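Local atomic coordinates of prophage MuSo2, 43 kDa tail protein (Shewanella oneidensis, PDB entry 3CDD), a protein that is a trimeric tail protein that probably belongs to the baseplate of a Mu-like prophage, as its Mu gpP and gp44-like relatives do. Residues Q145-E150 against H156-R161; C105-P110 against D124-P129; K199-R204 against E310-D315. One frame throughout, in Å; residues are numbered along the deposited sequence.

Contact 1: Q145-E150 against H156-R161; sequences QRIQIE and HELLAR
Ile149 and Leu158 mark the nearest backbone approach, their CA atoms 7.3 Å apart, where the end of strand 146-148 and the loop after it face helix 156-161. The two axes run at 147°, closer to antiparallel than to crossed, and come no nearer than 11.1 Å, leaving side chains to bridge the gap. Leu158 does so with both branches: its CD1 meets CG2 of Ile147 at 3.7 Å, and its CD2 meets CD1 of Ile149 at 3.8 Å, the latter two chains crossing at about a right angle. The Arg161 side chain runs past this apolar patch. With CG between backbone N and carbonyl carbon (chi1 58°) and the chain extended to NE, its guanidinium reaches the strand end, where NH2 gives a weak, bent hydrogen bond to Gln148 O (2.8 Å, 129°). OE2 of Glu150 lies over one face, toward its rim, 3.1 Å from NE; Leu158 CD1 lies against the opposite face, also off-centre. A water accepts from Gln148 N and, weakly, from Arg161 NH1. Because no N-H points at Glu150, that salt bridge works by charge alone; NE also salt-bridges Glu153 OE2, so two carboxylates probably offset the charge of Arg161 and help fix its guanidinium.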
ATOM      1  N   GLN A 145      12.640   0.548  38.376  1.00 28.06           N
ATOM      2  CA  GLN A 145      11.964   0.198  39.627  1.00 28.63           C
ATOM      3  C   GLN A 145      10.810  -0.782  39.411  1.00 28.54           C
ATOM      4  O   GLN A 145      10.766  -1.831  40.046  1.00 28.74           O
ATOM      5  CB  GLN A 145      11.487   1.422  40.402  1.00 28.80           C
ATOM      6  CG  GLN A 145      11.266   1.085  41.877  1.00 29.96           C
ATOM      7  CD  GLN A 145       9.964   1.611  42.411  1.00 31.86           C
ATOM      8  OE1 GLN A 145       9.620   2.772  42.190  1.00 31.99           O
ATOM      9  NE2 GLN A 145       9.227   0.760  43.139  1.00 32.82           N
ATOM     10  N   ARG A 146       9.891  -0.445  38.508  1.00 28.75           N
ATOM     11  CA  ARG A 146       8.752  -1.304  38.206  1.00 28.91           C
ATOM     12  C   ARG A 146       8.279  -1.152  36.769  1.00 28.87           C
ATOM     13  O   ARG A 146       7.936  -0.051  36.326  1.00 28.30           O
ATOM     14  CB  ARG A 146       7.587  -1.064  39.170  1.00 29.05           C
ATOM     15  CG  ARG A 146       6.457  -2.070  39.000  1.00 29.54           C
ATOM     16  CD  ARG A 146       5.353  -1.858  40.015  1.00 31.52           C
ATOM     17  NE  ARG A 146       4.472  -0.750  39.657  1.00 32.80           N
ATOM     18  CZ  ARG A 146       3.214  -0.621  40.082  1.00 35.56           C
ATOM     19  NH1 ARG A 146       2.657  -1.539  40.880  1.00 33.89           N
ATOM     20  NH2 ARG A 146       2.500   0.436  39.707  1.00 37.01           N
ATOM     21  N   ILE A 147       8.265  -2.287  36.069  1.00 29.14           N
ATOM     22  CA  ILE A 147       7.879  -2.399  34.659  1.00 29.46           C
ATOM     23  C   ILE A 147       6.742  -3.405  34.546  1.00 30.06           C
ATOM     24  O   ILE A 147       6.880  -4.551  34.955  1.00 30.52           O
ATOM     25  CB  ILE A 147       9.073  -2.896  33.777  1.00 29.09           C
ATOM     26  CG1 ILE A 147      10.251  -1.915  33.822  1.00 28.72           C
ATOM     27  CG2 ILE A 147       8.634  -3.237  32.320  1.00 27.72           C
ATOM     28  CD1 ILE A 147       9.962  -0.541  33.255  1.00 28.84           C
ATOM     29  N   GLN A 148       5.617  -2.970  34.002  1.00 30.86           N
ATOM     30  CA  GLN A 148       4.519  -3.881  33.743  1.00 32.10           C
ATOM     31  C   GLN A 148       4.384  -4.259  32.268  1.00 32.26           C
ATOM     32  O   GLN A 148       4.394  -3.396  31.385  1.00 32.17           O
ATOM     33  CB  GLN A 148       3.217  -3.300  34.265  1.00 32.19           C
ATOM     34  CG  GLN A 148       2.806  -3.917  35.573  1.00 34.97           C
ATOM     35  CD  GLN A 148       1.915  -3.011  36.386  1.00 37.09           C
ATOM     36  OE1 GLN A 148       2.176  -1.812  36.517  1.00 38.33           O
ATOM     37  NE2 GLN A 148       0.863  -3.578  36.951  1.00 38.55           N
ATOM     38  N   ILE A 149       4.264  -5.560  32.015  1.00 32.69           N
ATOM     39  CA  ILE A 149       4.010  -6.054  30.670  1.00 33.18           C
ATOM     40  C   ILE A 149       2.656  -5.550  30.192  1.00 33.31           C
ATOM     41  O   ILE A 149       1.640  -5.828  30.815  1.00 33.17           O
ATOM     42  CB  ILE A 149       3.994  -7.603  30.607  1.00 33.46           C
ATOM     43  CG1 ILE A 149       5.145  -8.226  31.414  1.00 33.22           C
ATOM     44  CG2 ILE A 149       3.934  -8.082  29.144  1.00 33.01           C
ATOM     45  CD1 ILE A 149       6.508  -7.687  31.084  1.00 35.33           C
ATOM     46  N   GLU A 150       2.647  -4.804  29.088  1.00 33.91           N
ATOM     47  CA  GLU A 150       1.396  -4.408  28.452  1.00 34.76           C
ATOM     48  C   GLU A 150       0.717  -5.653  27.873  1.00 34.48           C
ATOM     49  O   GLU A 150       1.370  -6.681  27.655  1.00 34.56           O
ATOM     50  CB  GLU A 150       1.640  -3.339  27.384  1.00 34.89           C
ATOM     51  CG  GLU A 150       1.879  -1.944  27.966  1.00 39.21           C
ATOM     52  CD  GLU A 150       2.794  -1.078  27.103  1.00 44.66           C
ATOM     53  OE1 GLU A 150       2.559  -0.989  25.874  1.00 47.48           O
ATOM     54  OE2 GLU A 150       3.745  -0.470  27.657  1.00 46.10           O
ATOM     55  N   HIS A 156      10.363  -8.366  22.052  1.00 26.56           N
ATOM     56  CA  HIS A 156      10.982  -7.222  21.351  1.00 27.38           C
ATOM     57  C   HIS A 156      10.378  -5.849  21.676  1.00 28.18           C
ATOM     58  O   HIS A 156      11.120  -4.891  21.921  1.00 29.01           O
ATOM     59  CB  HIS A 156      11.033  -7.408  19.828  1.00 27.75           C
ATOM     60  CG  HIS A 156      11.715  -6.278  19.127  1.00 28.78           C
ATOM     61  ND1 HIS A 156      11.042  -5.391  18.318  1.00 31.16           N
ATOM     62  CD2 HIS A 156      13.005  -5.863  19.153  1.00 28.26           C
ATOM     63  CE1 HIS A 156      11.895  -4.495  17.851  1.00 32.10           C
ATOM     64  NE2 HIS A 156      13.093  -4.763  18.341  1.00 30.30           N
ATOM     65  N   GLU A 157       9.055  -5.729  21.665  1.00 28.19           N
ATOM     66  CA  GLU A 157       8.421  -4.454  22.005  1.00 28.84           C
ATOM     67  C   GLU A 157       8.743  -3.988  23.421  1.00 28.89           C
ATOM     68  O   GLU A 157       8.929  -2.780  23.655  1.00 29.52           O
ATOM     69  CB  GLU A 157       6.905  -4.535  21.877  1.00 28.99           C
ATOM     70  CG  GLU A 157       6.403  -4.594  20.483  1.00 30.88           C
ATOM     71  CD  GLU A 157       4.914  -4.946  20.426  1.00 34.82           C
ATOM     72  OE1 GLU A 157       4.409  -5.671  21.324  1.00 32.11           O
ATOM     73  OE2 GLU A 157       4.248  -4.478  19.473  1.00 38.12           O
ATOM     74  N   LEU A 158       8.795  -4.923  24.368  1.00 28.39           N
ATOM     75  CA  LEU A 158       9.166  -4.569  25.734  1.00 28.65           C
ATOM     76  C   LEU A 158      10.616  -4.114  25.821  1.00 28.47           C
ATOM     77  O   LEU A 158      10.914  -3.064  26.392  1.00 28.51           O
ATOM     78  CB  LEU A 158       8.939  -5.724  26.701  1.00 28.71           C
ATOM     79  CG  LEU A 158       9.537  -5.522  28.092  1.00 29.43           C
ATOM     80  CD1 LEU A 158       8.776  -4.428  28.825  1.00 30.52           C
ATOM     81  CD2 LEU A 158       9.531  -6.826  28.891  1.00 29.07           C
ATOM     82  N   LEU A 159      11.515  -4.901  25.245  1.00 28.05           N
ATOM     83  CA  LEU A 159      12.938  -4.603  25.323  1.00 27.52           C
ATOM     84  C   LEU A 159      13.261  -3.314  24.602  1.00 27.81           C
ATOM     85  O   LEU A 159      14.095  -2.537  25.068  1.00 27.98           O
ATOM     86  CB  LEU A 159      13.778  -5.783  24.815  1.00 26.79           C
ATOM     87  CG  LEU A 159      13.605  -7.040  25.696  1.00 26.75           C
ATOM     88  CD1 LEU A 159      14.311  -8.293  25.135  1.00 26.32           C
ATOM     89  CD2 LEU A 159      14.036  -6.768  27.159  1.00 25.61           C
ATOM     90  N   ALA A 160      12.581  -3.068  23.483  1.00 27.83           N
ATOM     91  CA  ALA A 160      12.826  -1.870  22.690  1.00 28.06           C
ATOM     92  C   ALA A 160      12.394  -0.606  23.448  1.00 28.00           C
ATOM     93  O   ALA A 160      13.131   0.379  23.460  1.00 27.97           O
ATOM     94  CB  ALA A 160      12.144  -1.969  21.301  1.00 28.15           C
ATOM     95  N   ARG A 161      11.238  -0.637  24.109  1.00 28.28           N
ATOM     96  CA  ARG A 161      10.829   0.528  24.909  1.00 29.35           C
ATOM     97  C   ARG A 161      11.760   0.802  26.110  1.00 29.22           C
ATOM     98  O   ARG A 161      12.142   1.946  26.365  1.00 29.53           O
ATOM     99  CB  ARG A 161       9.343   0.519  25.295  1.00 29.46           C
ATOM    100  CG  ARG A 161       8.808  -0.677  26.083  1.00 30.33           C
ATOM    101  CD  ARG A 161       7.379  -0.338  26.560  1.00 30.40           C
ATOM    102  NE  ARG A 161       6.672  -1.400  27.284  1.00 29.63           N
ATOM    103  CZ  ARG A 161       6.617  -1.505  28.613  1.00 33.70           C
ATOM    104  NH1 ARG A 161       7.254  -0.627  29.388  1.00 33.62           N
ATOM    105  NH2 ARG A 161       5.920  -2.489  29.179  1.00 32.20           N
TER
HETATM  106  O   HOH W   1       5.337  -0.322  32.263  1.00 42.24           O

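Contact 2: C105-P110 against D124-P129; sequences CSIDYP and DIVCKP
Ile107 and Val126 form the buried, closely surrounded half of this contact, their CA atoms 6.5 Å apart. CG2 of Ile107 meets CG1 of Val126 at 3.8 Å, one methyl from each side chain, and the two chains cross at a slant. Ile107 offers that branch because its CG2 lies anti to the backbone N, while CG1 runs off beside the N and carries CD1 toward helix 155-164. Around the pair, Leu158, Pro155 and Ile149 pack on Ile107, while Leu159, Pro155 and Phe114 pack on Val126, so both methyls sit inside an apolar core.

Two residues further along the loop, and one residue earlier in the helix, the contact becomes more open. Tyr109, with CG anti to its own N (chi1 -173°), swings its ring out to Ile125, whose CG2 sits 3.5 Å from CD1 and 3.6 Å from CE1. The methyl approaches the CD1-CE1 bond obliquely; both residues are partly exposed. Phe114 stacks with the Tyr109 ring and also touches Ile125, binding this outer pair to strand 113-115. No hydrogen bond spans the two segments; the contact is wholly apolar.

The other flank of the loop is given to the assembly: Ser106 OG hydrogen-bonds Ile253 N of the second subunit, and Asp108 packs on Tyr249 of that same subunit. The arrangement is a small mixed helix-and-strand core, in which the extended linker leaving helix 100-104 lies against helix 119-127, within the region matching the gp44-like second domain.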
ATOM      1  N   CYS A 105       6.085 -13.222  18.940  1.00 24.45           N
ATOM      2  CA  CYS A 105       5.396 -13.949  20.030  1.00 24.73           C
ATOM      3  C   CYS A 105       5.159 -13.112  21.283  1.00 25.12           C
ATOM      4  O   CYS A 105       5.824 -12.091  21.482  1.00 25.04           O
ATOM      5  CB  CYS A 105       6.188 -15.210  20.380  1.00 24.65           C
ATOM      6  SG  CYS A 105       6.424 -16.365  18.993  1.00 24.40           S
ATOM      7  N   SER A 106       4.217 -13.555  22.120  1.00 25.03           N
ATOM      8  CA  SER A 106       3.863 -12.858  23.356  1.00 25.29           C
ATOM      9  C   SER A 106       4.824 -13.234  24.468  1.00 25.68           C
ATOM     10  O   SER A 106       5.442 -14.303  24.427  1.00 25.73           O
ATOM     11  CB  SER A 106       2.435 -13.210  23.795  1.00 25.09           C
ATOM     12  OG  SER A 106       1.493 -12.957  22.769  1.00 24.47           O
ATOM     13  N   ILE A 107       4.971 -12.338  25.440  1.00 25.82           N
ATOM     14  CA  ILE A 107       5.693 -12.635  26.676  1.00 26.52           C
ATOM     15  C   ILE A 107       4.760 -13.394  27.600  1.00 27.58           C
ATOM     16  O   ILE A 107       3.669 -12.915  27.918  1.00 27.15           O
ATOM     17  CB  ILE A 107       6.126 -11.355  27.427  1.00 26.39           C
ATOM     18  CG1 ILE A 107       6.947 -10.436  26.515  1.00 25.77           C
ATOM     19  CG2 ILE A 107       6.903 -11.715  28.711  1.00 26.34           C
ATOM     20  CD1 ILE A 107       6.836  -8.935  26.863  1.00 23.46           C
ATOM     21  N   ASP A 108       5.187 -14.581  28.013  1.00 29.15           N
ATOM     22  CA  ASP A 108       4.490 -15.322  29.056  1.00 31.29           C
ATOM     23  C   ASP A 108       5.302 -15.322  30.356  1.00 31.81           C
ATOM     24  O   ASP A 108       5.907 -16.329  30.729  1.00 33.09           O
ATOM     25  CB  ASP A 108       4.156 -16.746  28.609  1.00 30.97           C
ATOM     26  CG  ASP A 108       3.204 -17.452  29.565  1.00 34.26           C
ATOM     27  OD1 ASP A 108       3.129 -17.071  30.765  1.00 36.78           O
ATOM     28  OD2 ASP A 108       2.524 -18.402  29.117  1.00 36.00           O
ATOM     29  N   TYR A 109       5.310 -14.180  31.034  1.00 32.13           N
ATOM     30  CA  TYR A 109       5.922 -14.059  32.355  1.00 31.92           C
ATOM     31  C   TYR A 109       4.780 -13.817  33.344  1.00 31.87           C
ATOM     32  O   TYR A 109       4.348 -12.678  33.534  1.00 32.15           O
ATOM     33  CB  TYR A 109       6.973 -12.939  32.361  1.00 31.49           C
ATOM     34  CG  TYR A 109       7.789 -12.852  33.637  1.00 31.94           C
ATOM     35  CD1 TYR A 109       8.726 -13.836  33.966  1.00 30.98           C
ATOM     36  CD2 TYR A 109       7.622 -11.775  34.519  1.00 31.13           C
ATOM     37  CE1 TYR A 109       9.473 -13.753  35.153  1.00 31.39           C
ATOM     38  CE2 TYR A 109       8.368 -11.677  35.691  1.00 30.44           C
ATOM     39  CZ  TYR A 109       9.286 -12.670  36.004  1.00 31.02           C
ATOM     40  OH  TYR A 109      10.009 -12.577  37.173  1.00 32.69           O
ATOM     41  N   PRO A 110       4.268 -14.909  33.959  1.00 32.47           N
ATOM     42  CA  PRO A 110       3.008 -14.919  34.703  1.00 32.23           C
ATOM     43  C   PRO A 110       2.842 -13.854  35.799  1.00 32.44           C
ATOM     44  O   PRO A 110       1.724 -13.356  35.985  1.00 32.69           O
ATOM     45  CB  PRO A 110       2.958 -16.334  35.298  1.00 32.81           C
ATOM     46  CG  PRO A 110       4.330 -16.897  35.118  1.00 32.75           C
ATOM     47  CD  PRO A 110       4.894 -16.244  33.937  1.00 32.37           C
ATOM     48  N   ASP A 124      17.311 -11.206  29.683  1.00 30.33           N
ATOM     49  CA  ASP A 124      17.627 -12.599  30.053  1.00 31.26           C
ATOM     50  C   ASP A 124      16.354 -13.414  30.322  1.00 31.16           C
ATOM     51  O   ASP A 124      16.220 -14.554  29.848  1.00 31.20           O
ATOM     52  CB  ASP A 124      18.549 -12.666  31.294  1.00 31.97           C
ATOM     53  CG  ASP A 124      20.011 -12.273  30.996  1.00 33.77           C
ATOM     54  OD1 ASP A 124      20.403 -12.164  29.820  1.00 37.23           O
ATOM     55  OD2 ASP A 124      20.786 -12.080  31.958  1.00 37.06           O
ATOM     56  N   ILE A 125      15.421 -12.817  31.072  1.00 30.79           N
ATOM     57  CA  ILE A 125      14.139 -13.459  31.409  1.00 30.52           C
ATOM     58  C   ILE A 125      13.257 -13.764  30.192  1.00 29.84           C
ATOM     59  O   ILE A 125      12.916 -14.923  29.946  1.00 29.24           O
ATOM     60  CB  ILE A 125      13.320 -12.645  32.463  1.00 30.89           C
ATOM     61  CG1 ILE A 125      14.025 -12.676  33.831  1.00 31.26           C
ATOM     62  CG2 ILE A 125      11.898 -13.236  32.599  1.00 31.39           C
ATOM     63  CD1 ILE A 125      13.592 -11.591  34.815  1.00 31.23           C
ATOM     64  N   VAL A 126      12.899 -12.731  29.423  1.00 28.97           N
ATOM     65  CA  VAL A 126      11.958 -12.916  28.308  1.00 28.47           C
ATOM     66  C   VAL A 126      12.515 -13.733  27.130  1.00 28.47           C
ATOM     67  O   VAL A 126      11.745 -14.300  26.370  1.00 27.93           O
ATOM     68  CB  VAL A 126      11.320 -11.573  27.830  1.00 28.54           C
ATOM     69  CG1 VAL A 126      10.584 -10.873  29.018  1.00 27.61           C
ATOM     70  CG2 VAL A 126      12.373 -10.650  27.189  1.00 27.82           C
ATOM     71  N   CYS A 127      13.848 -13.799  27.020  1.00 28.80           N
ATOM     72  CA  CYS A 127      14.555 -14.457  25.904  1.00 28.80           C
ATOM     73  C   CYS A 127      14.768 -15.949  26.123  1.00 28.78           C
ATOM     74  O   CYS A 127      14.828 -16.722  25.156  1.00 27.76           O
ATOM     75  CB  CYS A 127      15.923 -13.804  25.686  1.00 28.88           C
ATOM     76  SG  CYS A 127      15.871 -12.307  24.678  1.00 31.12           S
ATOM     77  N   LYS A 128      14.886 -16.334  27.399  1.00 28.31           N
ATOM     78  CA  LYS A 128      15.251 -17.685  27.804  1.00 29.03           C
ATOM     79  C   LYS A 128      14.345 -18.800  27.253  1.00 28.96           C
ATOM     80  O   LYS A 128      14.869 -19.755  26.701  1.00 29.82           O
ATOM     81  CB  LYS A 128      15.369 -17.777  29.341  1.00 28.97           C
ATOM     82  CG  LYS A 128      15.718 -19.157  29.869  1.00 30.44           C
ATOM     83  CD  LYS A 128      16.486 -19.047  31.173  1.00 32.17           C
ATOM     84  CE  LYS A 128      17.014 -20.392  31.610  1.00 33.58           C
ATOM     85  NZ  LYS A 128      16.169 -20.976  32.695  1.00 34.53           N
ATOM     86  N   PRO A 129      12.996 -18.687  27.386  1.00 28.79           N
ATOM     87  CA  PRO A 129      12.162 -19.803  26.880  1.00 28.41           C
ATOM     88  C   PRO A 129      12.240 -19.958  25.346  1.00 28.20           C
ATOM     89  O   PRO A 129      11.841 -20.994  24.810  1.00 27.21           O
ATOM     90  CB  PRO A 129      10.740 -19.411  27.310  1.00 28.43           C
ATOM     91  CG  PRO A 129      10.781 -17.949  27.473  1.00 28.56           C
ATOM     92  CD  PRO A 129      12.164 -17.608  27.959  1.00 28.54           C
TER

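Contact 3: K199-R204 against E310-D315; sequences KAARGR and EIMGLD
Met312 reaches the backbone of strand 200-204 at Arg202 and Gly203, a side chain from the four-residue hairpin loop 310-313, which joins strands 304-309 and 314-315 and ends in a G1 beta bulge, laid on a face of a sheet that runs on into the third subunit. The residue was introduced as selenomethionine, selenium standing in for the sulfur of methionine. SE lies 3.8 Å from Gly203 N and equally far from Arg202 C, while CE comes within 3.9 Å of Gly203 N. Without a side chain on Gly203, the selenium can settle directly over the peptide link. CE also has Ala201 CB as a looser neighbour, 4.5 Å away. No hydrogen bond joins the segments; this is a buried van der Waals contact.

The bends in the Met312 chain direct the selenium. CG leaves anti to the backbone N (chi1 -155°), then the bends at chi2 (130°) and chi3 (-57°) turn CE back so that it too stays against the Arg202-Gly203 link. Its backbone is held in turn: Met312 N hydrogen-bonds OD1 of Asp309, and Gly313 and Leu314 both face Asp309 in the bulge. At the start of the other segment, Lys199 and Ala200 both face Thr286, a classic beta bulge against strand 281-288.

Further out, Arg202 points its CB away from Met312, and its NH2 forms a salt bridge with Glu284 OE1. The third subunit completes the surroundings: Ala201 and Arg202 pair in an antiparallel ladder with one of its strands, its Asp79 takes a salt bridge from Arg204, and its Pro82 packs on Met312. There the backbone of Met312 is used as well, its carbonyl O accepting a hydrogen bond from NE1 of Trp80 of that third subunit.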
ATOM      1  N   LYS A 199      31.717  -0.038  -6.518  1.00 32.31           N
ATOM      2  CA  LYS A 199      31.235  -0.468  -7.823  1.00 32.11           C
ATOM      3  C   LYS A 199      30.080   0.442  -8.291  1.00 31.36           C
ATOM      4  O   LYS A 199      30.051   0.887  -9.424  1.00 30.40           O
ATOM      5  CB  LYS A 199      30.784  -1.933  -7.753  1.00 32.80           C
ATOM      6  CG  LYS A 199      30.215  -2.505  -9.056  1.00 35.34           C
ATOM      7  CD  LYS A 199      29.415  -3.771  -8.802  1.00 38.40           C
ATOM      8  CE  LYS A 199      28.864  -4.367 -10.096  1.00 40.20           C
ATOM      9  NZ  LYS A 199      29.714  -5.497 -10.542  1.00 40.34           N
ATOM     10  N   ALA A 200      29.139   0.725  -7.399  1.00 31.69           N
ATOM     11  CA  ALA A 200      28.032   1.617  -7.708  1.00 30.94           C
ATOM     12  C   ALA A 200      27.499   2.181  -6.419  1.00 31.59           C
ATOM     13  O   ALA A 200      27.784   1.644  -5.343  1.00 32.58           O
ATOM     14  CB  ALA A 200      26.933   0.861  -8.453  1.00 31.79           C
ATOM     15  N   ALA A 201      26.711   3.253  -6.506  1.00 31.43           N
ATOM     16  CA  ALA A 201      26.129   3.871  -5.320  1.00 31.27           C
ATOM     17  C   ALA A 201      24.887   4.673  -5.633  1.00 31.12           C
ATOM     18  O   ALA A 201      24.649   5.091  -6.773  1.00 31.50           O
ATOM     19  CB  ALA A 201      27.133   4.749  -4.597  1.00 30.75           C
ATOM     20  N   ARG A 202      24.146   4.957  -4.582  1.00 30.60           N
ATOM     21  CA  ARG A 202      22.849   5.559  -4.713  1.00 30.40           C
ATOM     22  C   ARG A 202      22.571   6.371  -3.448  1.00 29.16           C
ATOM     23  O   ARG A 202      22.873   5.908  -2.364  1.00 28.47           O
ATOM     24  CB  ARG A 202      21.880   4.364  -4.834  1.00 31.73           C
ATOM     25  CG  ARG A 202      20.451   4.618  -4.929  1.00 32.76           C
ATOM     26  CD  ARG A 202      19.753   3.300  -5.213  1.00 34.91           C
ATOM     27  NE  ARG A 202      19.306   2.599  -4.006  1.00 38.60           N
ATOM     28  CZ  ARG A 202      18.044   2.274  -3.724  1.00 40.87           C
ATOM     29  NH1 ARG A 202      17.048   2.564  -4.561  1.00 41.10           N
ATOM     30  NH2 ARG A 202      17.774   1.630  -2.602  1.00 43.38           N
ATOM     31  N   GLY A 203      21.923   7.535  -3.571  1.00 28.89           N
ATOM     32  CA  GLY A 203      21.609   8.361  -2.399  1.00 27.39           C
ATOM     33  C   GLY A 203      20.288   9.094  -2.536  1.00 28.00           C
ATOM     34  O   GLY A 203      19.753   9.248  -3.627  1.00 27.88           O
ATOM     35  N   ARG A 204      19.747   9.545  -1.419  1.00 27.44           N
ATOM     36  CA  ARG A 204      18.579  10.419  -1.446  1.00 27.27           C
ATOM     37  C   ARG A 204      18.663  11.319  -0.235  1.00 27.17           C
ATOM     38  O   ARG A 204      18.675  10.830   0.890  1.00 28.57           O
ATOM     39  CB  ARG A 204      17.273   9.618  -1.401  1.00 26.25           C
ATOM     40  CG  ARG A 204      16.027  10.534  -1.409  1.00 28.71           C
ATOM     41  CD  ARG A 204      14.807   9.698  -1.520  1.00 29.99           C
ATOM     42  NE  ARG A 204      14.751   9.077  -2.844  1.00 33.29           N
ATOM     43  CZ  ARG A 204      14.131   9.617  -3.894  1.00 34.51           C
ATOM     44  NH1 ARG A 204      13.508  10.791  -3.792  1.00 30.39           N
ATOM     45  NH2 ARG A 204      14.134   8.974  -5.051  1.00 35.52           N
ATOM     46  N   GLU A 310      32.599  12.408  -3.825  1.00 34.82           N
ATOM     47  CA  GLU A 310      32.498  13.729  -4.418  1.00 36.45           C
ATOM     48  C   GLU A 310      31.177  13.877  -5.154  1.00 36.59           C
ATOM     49  O   GLU A 310      30.577  14.934  -5.115  1.00 36.14           O
ATOM     50  CB  GLU A 310      33.669  13.894  -5.406  1.00 36.13           C
ATOM     51  CG  GLU A 310      34.137  15.290  -5.672  1.00 38.34           C
ATOM     52  CD  GLU A 310      35.295  15.361  -6.705  1.00 38.25           C
ATOM     53  OE1 GLU A 310      35.759  14.317  -7.218  1.00 39.92           O
ATOM     54  OE2 GLU A 310      35.737  16.482  -7.005  1.00 42.07           O
ATOM     55  N   ILE A 311      30.728  12.813  -5.827  1.00 37.57           N
ATOM     56  CA  ILE A 311      29.487  12.855  -6.618  1.00 38.70           C
ATOM     57  C   ILE A 311      28.270  13.136  -5.725  1.00 40.35           C
ATOM     58  O   ILE A 311      27.454  14.023  -6.014  1.00 40.02           O
ATOM     59  CB  ILE A 311      29.255  11.527  -7.409  1.00 38.37           C
ATOM     60  CG1 ILE A 311      30.280  11.389  -8.545  1.00 37.37           C
ATOM     61  CG2 ILE A 311      27.818  11.469  -7.949  1.00 37.55           C
ATOM     62  CD1 ILE A 311      30.456   9.979  -9.046  1.00 35.26           C
HETATM   63  N   MSE A 312      28.202  12.385  -4.634  1.00 42.09           N
HETATM   64  CA  MSE A 312      27.107  12.420  -3.675  1.00 45.72           C
HETATM   65  C   MSE A 312      27.220  13.612  -2.723  1.00 44.25           C
HETATM   66  O   MSE A 312      26.203  14.225  -2.337  1.00 44.41           O
HETATM   67  CB  MSE A 312      27.132  11.116  -2.887  1.00 45.01           C
HETATM   68  CG  MSE A 312      25.826  10.718  -2.311  1.00 48.68           C
HETATM   69 SE   MSE A 312      25.355   8.877  -2.725  1.00 53.73          SE
HETATM   70  CE  MSE A 312      25.411   8.906  -4.659  1.00 51.16           C
ATOM     71  N   GLY A 313      28.462  13.929  -2.357  1.00 43.89           N
ATOM     72  CA  GLY A 313      28.770  15.050  -1.475  1.00 42.69           C
ATOM     73  C   GLY A 313      29.023  14.542  -0.076  1.00 42.05           C
ATOM     74  O   GLY A 313      28.610  15.169   0.891  1.00 41.63           O
ATOM     75  N   LEU A 314      29.705  13.403   0.027  1.00 41.31           N
ATOM     76  CA  LEU A 314      30.059  12.840   1.327  1.00 40.85           C
ATOM     77  C   LEU A 314      31.567  12.805   1.578  1.00 40.76           C
ATOM     78  O   LEU A 314      32.364  12.367   0.730  1.00 40.49           O
ATOM     79  CB  LEU A 314      29.433  11.448   1.539  1.00 40.39           C
ATOM     80  CG  LEU A 314      27.894  11.296   1.532  1.00 40.99           C
ATOM     81  CD1 LEU A 314      27.520   9.833   1.485  1.00 40.09           C
ATOM     82  CD2 LEU A 314      27.181  11.981   2.722  1.00 40.44           C
ATOM     83  N   ASP A 315      31.941  13.286   2.760  1.00 40.80           N
ATOM     84  CA  ASP A 315      33.309  13.212   3.241  1.00 40.92           C
ATOM     85  C   ASP A 315      33.274  13.235   4.765  1.00 41.24           C
ATOM     86  O   ASP A 315      33.536  14.265   5.391  1.00 41.50           O
ATOM     87  CB  ASP A 315      34.142  14.371   2.688  1.00 40.78           C
ATOM     88  CG  ASP A 315      35.649  14.174   2.895  1.00 40.83           C
ATOM     89  OD1 ASP A 315      36.076  13.158   3.493  1.00 39.32           O
ATOM     90  OD2 ASP A 315      36.407  15.053   2.446  1.00 41.48           O
TER

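In the fold
From the N terminus, contact 2 comes first, bringing helix 119-127 back against the linker that leaves helix 100-104 and closing a loop that includes strand 113-115. Contact 1 follows in series, a short closure of strand 144-148 onto helix 155-164. Neither nests in the other, yet their centres are only 11 Å apart and they share one core: Ile149 and Leu158 pack on Ile107, and Leu159 on Val126. Contact 3 opens later still and closes a much longer excursion, 105 residues, joining strand 200-206 to the turn before strand 314-315. It lies across the chain's centre, about 39 Å from contact 1 and 43 Å from contact 2, centre to centre.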